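Local coordinates for protein HMG-CoA Lyase (PDB 1YDO) that belongs to the HMGL-like family and folds as a TIM barrel, eight parallel strands surrounded by helices, at residues L42-I47 / T137-L142; R85-A90 / N129-A134; R161-L166 / S172-G177. One frame throughout, in Å; residues are numbered along the deposited sequence.

Contact 1 (L42-I47 / T137-L142); sequences LSYIEI and TTRAYL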
# COMPACT_ATOMS: atom_id res chain seq x y z
N LEU A 42 5.15 -18.23 11.42
CA LEU A 42 4.71 -18.64 10.09
C LEU A 42 4.60 -20.17 10.10
O LEU A 42 5.35 -20.84 10.81
CB LEU A 42 5.73 -18.19 9.04
CG LEU A 42 5.74 -16.72 8.65
CD1 LEU A 42 7.03 -16.38 7.94
CD2 LEU A 42 4.54 -16.42 7.76
N SER A 43 3.67 -20.71 9.32
CA SER A 43 3.47 -22.15 9.25
C SER A 43 3.76 -22.70 7.85
O SER A 43 3.45 -23.85 7.56
CB SER A 43 2.03 -22.50 9.61
OG SER A 43 1.15 -22.09 8.60
N TYR A 44 4.35 -21.87 6.99
CA TYR A 44 4.65 -22.29 5.63
C TYR A 44 5.78 -21.43 5.08
O TYR A 44 5.73 -20.21 5.18
CB TYR A 44 3.41 -22.14 4.77
CG TYR A 44 3.57 -22.62 3.36
CD1 TYR A 44 4.23 -21.85 2.41
CD2 TYR A 44 3.01 -23.83 2.96
CE1 TYR A 44 4.32 -22.26 1.09
CE2 TYR A 44 3.09 -24.25 1.64
CZ TYR A 44 3.74 -23.45 0.70
OH TYR A 44 3.77 -23.83 -0.62
N ILE A 45 6.80 -22.06 4.51
CA ILE A 45 7.94 -21.33 3.98
C ILE A 45 8.58 -22.00 2.78
O ILE A 45 9.07 -23.11 2.89
CB ILE A 45 9.04 -21.24 5.03
CG1 ILE A 45 8.51 -20.66 6.33
CG2 ILE A 45 10.18 -20.42 4.48
CD1 ILE A 45 9.59 -20.50 7.37
N GLU A 46 8.59 -21.33 1.62
CA GLU A 46 9.26 -21.93 0.47
C GLU A 46 10.75 -21.69 0.65
O GLU A 46 11.27 -20.66 0.24
CB GLU A 46 8.83 -21.28 -0.82
CG GLU A 46 7.43 -21.58 -1.20
CD GLU A 46 7.17 -21.28 -2.67
OE1 GLU A 46 6.00 -21.36 -3.10
OE2 GLU A 46 8.14 -20.97 -3.40
N ILE A 47 11.45 -22.65 1.26
CA ILE A 47 12.88 -22.49 1.50
C ILE A 47 13.73 -22.24 0.26
O ILE A 47 14.72 -21.52 0.33
CB ILE A 47 13.44 -23.71 2.22
CG1 ILE A 47 13.22 -24.95 1.36
CG2 ILE A 47 12.77 -23.87 3.57
CD1 ILE A 47 13.87 -26.19 1.92
N THR A 137 2.60 -33.10 -0.33
CA THR A 137 1.48 -32.23 -0.68
C THR A 137 1.89 -31.32 -1.83
O THR A 137 3.01 -30.83 -1.86
CB THR A 137 1.07 -31.39 0.51
OG1 THR A 137 2.23 -30.71 1.01
CG2 THR A 137 0.51 -32.29 1.60
N THR A 138 0.98 -31.11 -2.77
CA THR A 138 1.30 -30.27 -3.91
C THR A 138 0.52 -28.98 -3.93
O THR A 138 -0.58 -28.89 -3.41
CB THR A 138 1.03 -30.99 -5.23
OG1 THR A 138 -0.37 -31.26 -5.34
CG2 THR A 138 1.84 -32.28 -5.31
N ARG A 139 1.11 -27.98 -4.59
CA ARG A 139 0.52 -26.67 -4.73
C ARG A 139 0.91 -26.12 -6.09
O ARG A 139 2.05 -26.29 -6.52
CB ARG A 139 1.07 -25.75 -3.64
CG ARG A 139 0.45 -24.40 -3.62
CD ARG A 139 1.35 -23.45 -2.89
NE ARG A 139 0.65 -22.23 -2.52
CZ ARG A 139 1.26 -21.12 -2.13
NH1 ARG A 139 2.58 -21.08 -2.08
NH2 ARG A 139 0.52 -20.07 -1.79
N ALA A 140 -0.03 -25.47 -6.77
CA ALA A 140 0.22 -24.91 -8.09
C ALA A 140 0.31 -23.38 -8.05
O ALA A 140 -0.41 -22.71 -7.31
CB ALA A 140 -0.88 -25.35 -9.06
N TYR A 141 1.21 -22.85 -8.87
CA TYR A 141 1.45 -21.43 -8.96
C TYR A 141 1.07 -20.94 -10.35
O TYR A 141 1.89 -20.98 -11.26
CB TYR A 141 2.93 -21.15 -8.75
CG TYR A 141 3.25 -20.45 -7.46
CD1 TYR A 141 2.75 -19.18 -7.21
CD2 TYR A 141 4.08 -21.04 -6.50
CE1 TYR A 141 3.04 -18.52 -6.04
CE2 TYR A 141 4.39 -20.39 -5.32
CZ TYR A 141 3.86 -19.13 -5.10
OH TYR A 141 4.14 -18.45 -3.94
N LEU A 142 -0.16 -20.50 -10.52
CA LEU A 142 -0.58 -20.00 -11.83
C LEU A 142 -0.21 -18.52 -11.89
O LEU A 142 -0.70 -17.72 -11.10
CB LEU A 142 -2.08 -20.19 -11.98
CG LEU A 142 -2.57 -20.50 -13.39
CD1 LEU A 142 -4.09 -20.48 -13.39
CD2 LEU A 142 -2.04 -19.47 -14.37

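Contact 2 (R85-A90 / N129-A134); sequences RGLENA and NDAQKA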
# COMPACT_ATOMS: atom_id res chain seq x y z
N ARG A 85 12.72 -34.44 -12.55
CA ARG A 85 14.14 -34.38 -12.21
C ARG A 85 14.32 -33.49 -10.99
O ARG A 85 15.15 -33.77 -10.12
CB ARG A 85 14.95 -33.79 -13.39
CG ARG A 85 14.87 -34.57 -14.72
CD ARG A 85 13.92 -33.96 -15.79
NE ARG A 85 12.48 -34.16 -15.53
CZ ARG A 85 11.50 -33.84 -16.37
NH1 ARG A 85 10.23 -34.06 -16.04
NH2 ARG A 85 11.78 -33.29 -17.55
N GLY A 86 13.53 -32.42 -10.94
CA GLY A 86 13.59 -31.51 -9.82
C GLY A 86 12.94 -32.12 -8.59
O GLY A 86 13.46 -32.02 -7.48
N LEU A 87 11.80 -32.76 -8.79
CA LEU A 87 11.08 -33.39 -7.71
C LEU A 87 11.99 -34.39 -7.02
O LEU A 87 11.89 -34.60 -5.81
CB LEU A 87 9.84 -34.11 -8.24
CG LEU A 87 9.00 -34.82 -7.18
CD1 LEU A 87 8.50 -33.82 -6.15
CD2 LEU A 87 7.83 -35.51 -7.87
N GLU A 88 12.87 -35.00 -7.80
CA GLU A 88 13.81 -35.97 -7.26
C GLU A 88 14.68 -35.28 -6.22
O GLU A 88 14.76 -35.72 -5.07
CB GLU A 88 14.70 -36.52 -8.38
CG GLU A 88 15.39 -37.83 -8.02
CD GLU A 88 14.40 -38.97 -7.92
OE1 GLU A 88 13.85 -39.38 -8.97
OE2 GLU A 88 14.15 -39.45 -6.79
N ASN A 89 15.34 -34.20 -6.62
CA ASN A 89 16.21 -33.47 -5.71
C ASN A 89 15.45 -32.96 -4.49
O ASN A 89 15.94 -33.02 -3.37
CB ASN A 89 16.86 -32.31 -6.45
CG ASN A 89 17.74 -32.77 -7.60
OD1 ASN A 89 18.20 -31.97 -8.41
ND2 ASN A 89 17.98 -34.08 -7.68
N ALA A 90 14.24 -32.45 -4.73
CA ALA A 90 13.42 -31.92 -3.66
C ALA A 90 13.15 -33.01 -2.64
O ALA A 90 13.13 -32.76 -1.43
CB ALA A 90 12.11 -31.40 -4.21
N ASN A 129 1.50 -35.97 -9.98
CA ASN A 129 1.20 -37.37 -9.73
C ASN A 129 2.33 -38.06 -8.95
O ASN A 129 2.09 -38.75 -7.96
CB ASN A 129 0.96 -38.07 -11.08
CG ASN A 129 0.41 -39.49 -10.92
OD1 ASN A 129 1.17 -40.44 -10.69
ND2 ASN A 129 -0.92 -39.64 -11.06
N ASP A 130 3.57 -37.86 -9.40
CA ASP A 130 4.72 -38.47 -8.74
C ASP A 130 4.97 -37.85 -7.36
O ASP A 130 5.40 -38.53 -6.42
CB ASP A 130 5.99 -38.31 -9.60
CG ASP A 130 5.87 -38.97 -10.97
OD1 ASP A 130 5.03 -39.90 -11.12
OD2 ASP A 130 6.62 -38.56 -11.88
N ALA A 131 4.69 -36.56 -7.24
CA ALA A 131 4.89 -35.89 -5.97
C ALA A 131 3.99 -36.49 -4.91
O ALA A 131 4.47 -36.93 -3.87
CB ALA A 131 4.59 -34.42 -6.13
N GLN A 132 2.69 -36.52 -5.17
CA GLN A 132 1.73 -37.06 -4.22
C GLN A 132 2.03 -38.52 -3.91
O GLN A 132 1.97 -38.95 -2.76
CB GLN A 132 0.31 -36.92 -4.75
CG GLN A 132 -0.02 -35.48 -5.16
CD GLN A 132 -1.51 -35.22 -5.39
OE1 GLN A 132 -2.19 -35.95 -6.12
NE2 GLN A 132 -2.02 -34.16 -4.77
N LYS A 133 2.37 -39.27 -4.96
CA LYS A 133 2.68 -40.68 -4.81
C LYS A 133 3.83 -40.85 -3.83
O LYS A 133 4.04 -41.94 -3.27
CB LYS A 133 3.04 -41.27 -6.18
CG LYS A 133 3.00 -42.80 -6.22
CD LYS A 133 3.36 -43.37 -7.60
CE LYS A 133 4.80 -43.07 -7.98
NZ LYS A 133 5.13 -43.64 -9.32
N ALA A 134 4.58 -39.78 -3.61
CA ALA A 134 5.70 -39.83 -2.68
C ALA A 134 5.28 -39.28 -1.32
O ALA A 134 6.13 -38.99 -0.48
CB ALA A 134 6.88 -39.03 -3.23

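Contact 3 (R161-L166 / S172-G177); sequences RLSEAL and SELSLG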
# COMPACT_ATOMS: atom_id res chain seq x y z
N ARG A 161 -10.22 -22.24 -17.37
CA ARG A 161 -9.81 -23.43 -18.11
C ARG A 161 -8.67 -24.12 -17.39
O ARG A 161 -8.83 -25.24 -16.88
CB ARG A 161 -9.38 -23.02 -19.53
CG ARG A 161 -9.21 -24.18 -20.50
CD ARG A 161 -8.95 -23.69 -21.93
NE ARG A 161 -7.59 -23.21 -22.15
CZ ARG A 161 -6.51 -23.99 -22.24
NH1 ARG A 161 -5.31 -23.44 -22.45
NH2 ARG A 161 -6.62 -25.31 -22.12
N LEU A 162 -7.52 -23.45 -17.33
CA LEU A 162 -6.33 -23.99 -16.68
C LEU A 162 -6.62 -24.40 -15.25
O LEU A 162 -6.30 -25.52 -14.84
CB LEU A 162 -5.20 -22.95 -16.70
CG LEU A 162 -4.68 -22.53 -18.08
CD1 LEU A 162 -3.63 -21.44 -17.90
CD2 LEU A 162 -4.10 -23.75 -18.81
N SER A 163 -7.22 -23.50 -14.49
CA SER A 163 -7.56 -23.79 -13.11
C SER A 163 -8.32 -25.11 -12.98
O SER A 163 -8.06 -25.88 -12.06
CB SER A 163 -8.38 -22.64 -12.54
OG SER A 163 -7.67 -21.41 -12.65
N GLU A 164 -9.25 -25.37 -13.89
CA GLU A 164 -10.01 -26.62 -13.83
C GLU A 164 -9.07 -27.80 -14.04
O GLU A 164 -9.14 -28.80 -13.32
CB GLU A 164 -11.14 -26.65 -14.88
CG GLU A 164 -12.39 -25.83 -14.47
CD GLU A 164 -13.74 -26.50 -14.82
OE1 GLU A 164 -14.80 -25.97 -14.39
OE2 GLU A 164 -13.75 -27.54 -15.52
N ALA A 165 -8.18 -27.67 -15.01
CA ALA A 165 -7.22 -28.73 -15.25
C ALA A 165 -6.38 -28.92 -14.00
O ALA A 165 -6.31 -30.01 -13.45
CB ALA A 165 -6.34 -28.38 -16.44
N LEU A 166 -5.74 -27.84 -13.54
CA LEU A 166 -4.90 -27.94 -12.36
C LEU A 166 -5.59 -28.68 -11.23
O LEU A 166 -5.03 -29.60 -10.65
CB LEU A 166 -4.45 -26.56 -11.88
CG LEU A 166 -3.19 -25.98 -12.53
CD1 LEU A 166 -2.15 -27.08 -12.66
CD2 LEU A 166 -3.52 -25.41 -13.88
N SER A 172 -3.59 -29.37 -4.32
CA SER A 172 -4.34 -29.02 -3.12
C SER A 172 -4.69 -27.54 -3.01
O SER A 172 -5.67 -27.17 -2.36
CB SER A 172 -3.54 -29.47 -1.89
OG SER A 172 -3.18 -30.83 -2.01
N GLU A 173 -3.89 -26.70 -3.66
CA GLU A 173 -4.09 -25.26 -3.62
C GLU A 173 -3.60 -24.59 -4.90
O GLU A 173 -2.50 -24.86 -5.36
CB GLU A 173 -3.34 -24.68 -2.44
CG GLU A 173 -3.76 -23.30 -2.06
CD GLU A 173 -3.29 -22.94 -0.68
OE1 GLU A 173 -2.13 -22.51 -0.54
OE2 GLU A 173 -4.07 -23.10 0.29
N LEU A 174 -4.41 -23.71 -5.46
CA LEU A 174 -4.02 -23.03 -6.67
C LEU A 174 -3.72 -21.57 -6.32
O LEU A 174 -4.63 -20.80 -6.02
CB LEU A 174 -5.14 -23.12 -7.69
CG LEU A 174 -4.77 -23.03 -9.16
CD1 LEU A 174 -6.06 -22.93 -9.96
CD2 LEU A 174 -3.91 -21.81 -9.43
N SER A 175 -2.45 -21.19 -6.36
CA SER A 175 -2.08 -19.82 -6.00
C SER A 175 -2.05 -18.94 -7.23
O SER A 175 -1.18 -19.09 -8.08
CB SER A 175 -0.73 -19.82 -5.30
OG SER A 175 -0.31 -18.52 -4.97
N LEU A 176 -3.01 -18.03 -7.31
CA LEU A 176 -3.13 -17.08 -8.43
C LEU A 176 -2.24 -15.88 -8.17
O LEU A 176 -2.29 -15.31 -7.09
CB LEU A 176 -4.57 -16.61 -8.57
CG LEU A 176 -5.60 -17.73 -8.49
CD1 LEU A 176 -6.98 -17.12 -8.46
CD2 LEU A 176 -5.44 -18.66 -9.67
N GLY A 177 -1.46 -15.47 -9.15
CA GLY A 177 -0.60 -14.35 -8.92
C GLY A 177 -0.69 -13.17 -9.87
O GLY A 177 -1.12 -13.29 -11.02

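Contact 1 (L42-I47 / T137-L142)
Atom NH1 of Arg139 is held between two side chains of the 42-47 segment: Glu46 OE1 stands 3.6 Å from Arg139 NH1 in a salt bridge, and Arg139 NH1 gives Tyr44 OH a weak, bent hydrogen bond of 3.3 Å. The setting is the interior of a TIM barrel. Strands 44-49 and 137-143 are not neighbours in the sheet, since strands 76-80 and 97-103 lie between them, and the short strand axes come no nearer than 12.2 Å. Long side chains therefore bridge the gap, and all four participants are buried. Arg139 reaches inward with CG anti to the backbone N (chi1 -176°) and an extended chain as far as NE. Its guanidinium meets the carboxylate oxygen at the edge, near the guanidinium plane, whereas the plane of the Tyr44 ring is turned 71° from it. Tyr44 OH also lies 3.3 Å from Arg139 CD, so the phenol end rests beside the aliphatic part of the arginine as well as its nitrogen. The strongest partners of Arg139 and Tyr44 lie elsewhere: Arg139 NH2 makes a salt bridge to Asp231 and Tyr44 OH a hydrogen bond to Glu97. Glu46 OE2 also forms a salt bridge with Arg15. These paired charges probably offset the cost of burying each group and may limit rotation of the guanidinium. Glu46 and Tyr141 approach from opposite directions, with carboxylate and ring planes nearly perpendicular, and Glu46 OE1 lies in the ring plane at the CE2 edge of Tyr141.

Contact 2 (R85-A90 / N129-A134)
Leu87 is the residue on which this contact turns, its forked end set against Ala131 and the neighbouring Asp130. The CA atoms of Leu87 and Ala131 are 6.9 Å apart, a separation that one leucine side chain can fill. With CG anti to the backbone N (chi1 180°), Leu87 extends straight off its helix and brings both methyl groups to the other. Leu87 CD2 does most of the touching: it lies 3.4 Å from the backbone N of Ala131 and 3.5 Å from Ala131 CA, so it meets the main chain as well as side chains. The methyl of Ala131 flanks the fork, with Ala131 CB 3.8 Å from Leu87 CD2 and 4.0 Å from Leu87 CD1. The small Ala131 is consistent with the leucine lying close to the helix backbone. Helices 84-93 and 117-133 belong to the outer layer of the TIM barrel, where the helices that follow strands 76-80 and 97-103 pack alongside one another. Inward, the same Ala131 touches Thr138 of strand 137-143, so it faces both a helix and the sheet, while Leu87 also meets Val81 in the loop ahead of its helix. Asp130 adds its CB methylene, 3.8 Å from Leu87 CD2. Asp130 is partly exposed, and its OD2 accepts a hydrogen bond from NE2 of Gln84, at the start of helix 84-93.

Contact 3 (R161-L166 / S172-G177)
Between segments 161-166 and 172-177 the nearest CA atoms are those of Ser163 and Leu174, 7.4 Å apart. The 161-166 segment is regular helix, with Leu166 N bonded to Leu162 O at 2.7 Å, and a short connection leads from the end of helix 156-169 to strand 174-177. Together with strand 137-143 the two elements form a beta-alpha-beta unit of the barrel, and the contact is part of the packing of the helix on the outer side of the sheet. Leu174 supplies the reach. Its CG stands anti to the backbone N (chi1 -154°) and the chain continues extended, so that CD1 arrives at the helix surface. There Leu174 CD1 touches Ser163 CB at 3.5 Å and, equally near, Ser163 OG. One turn further along, Leu166 CB is a looser neighbour, 4.4 Å from Leu174 CD1. Leu142 of the adjoining strand touches both Ser163 and Leu174, and Leu166 also packs on Leu124 of helix 117-133, so a layer of leucines continues past the pair. The serine fits this apolar surface, consistent with its hydroxyl being hydrogen-bonded to the carbonyl oxygen of Val159, a turn earlier in its own helix. With that polar demand met locally and no hydrogen bond crossing between the segments, helix and strand here are joined by apolar and van der Waals packing alone.

The three contacts sample successive layers of one TIM barrel. Contact 1 spans its interior, contact 3 joins strand 174-177 to an outer helix, and contact 2 ties two outer helices together. Contact 1 lies with its centre about 14 Å from the centres of both others, which are about 19 Å apart and do not touch. Along the chain, contact 2 falls between the two segments of contact 1, and contact 3 follows both. Strand 137-143 links them: it comes directly after helix 117-133 of contact 2, and it neighbours the segment 172-177, to which Ala140 is probably hydrogen-bonded through its backbone N and O. Strand 137-143 thus carries side chains of the interior contact and lies against both outer ones.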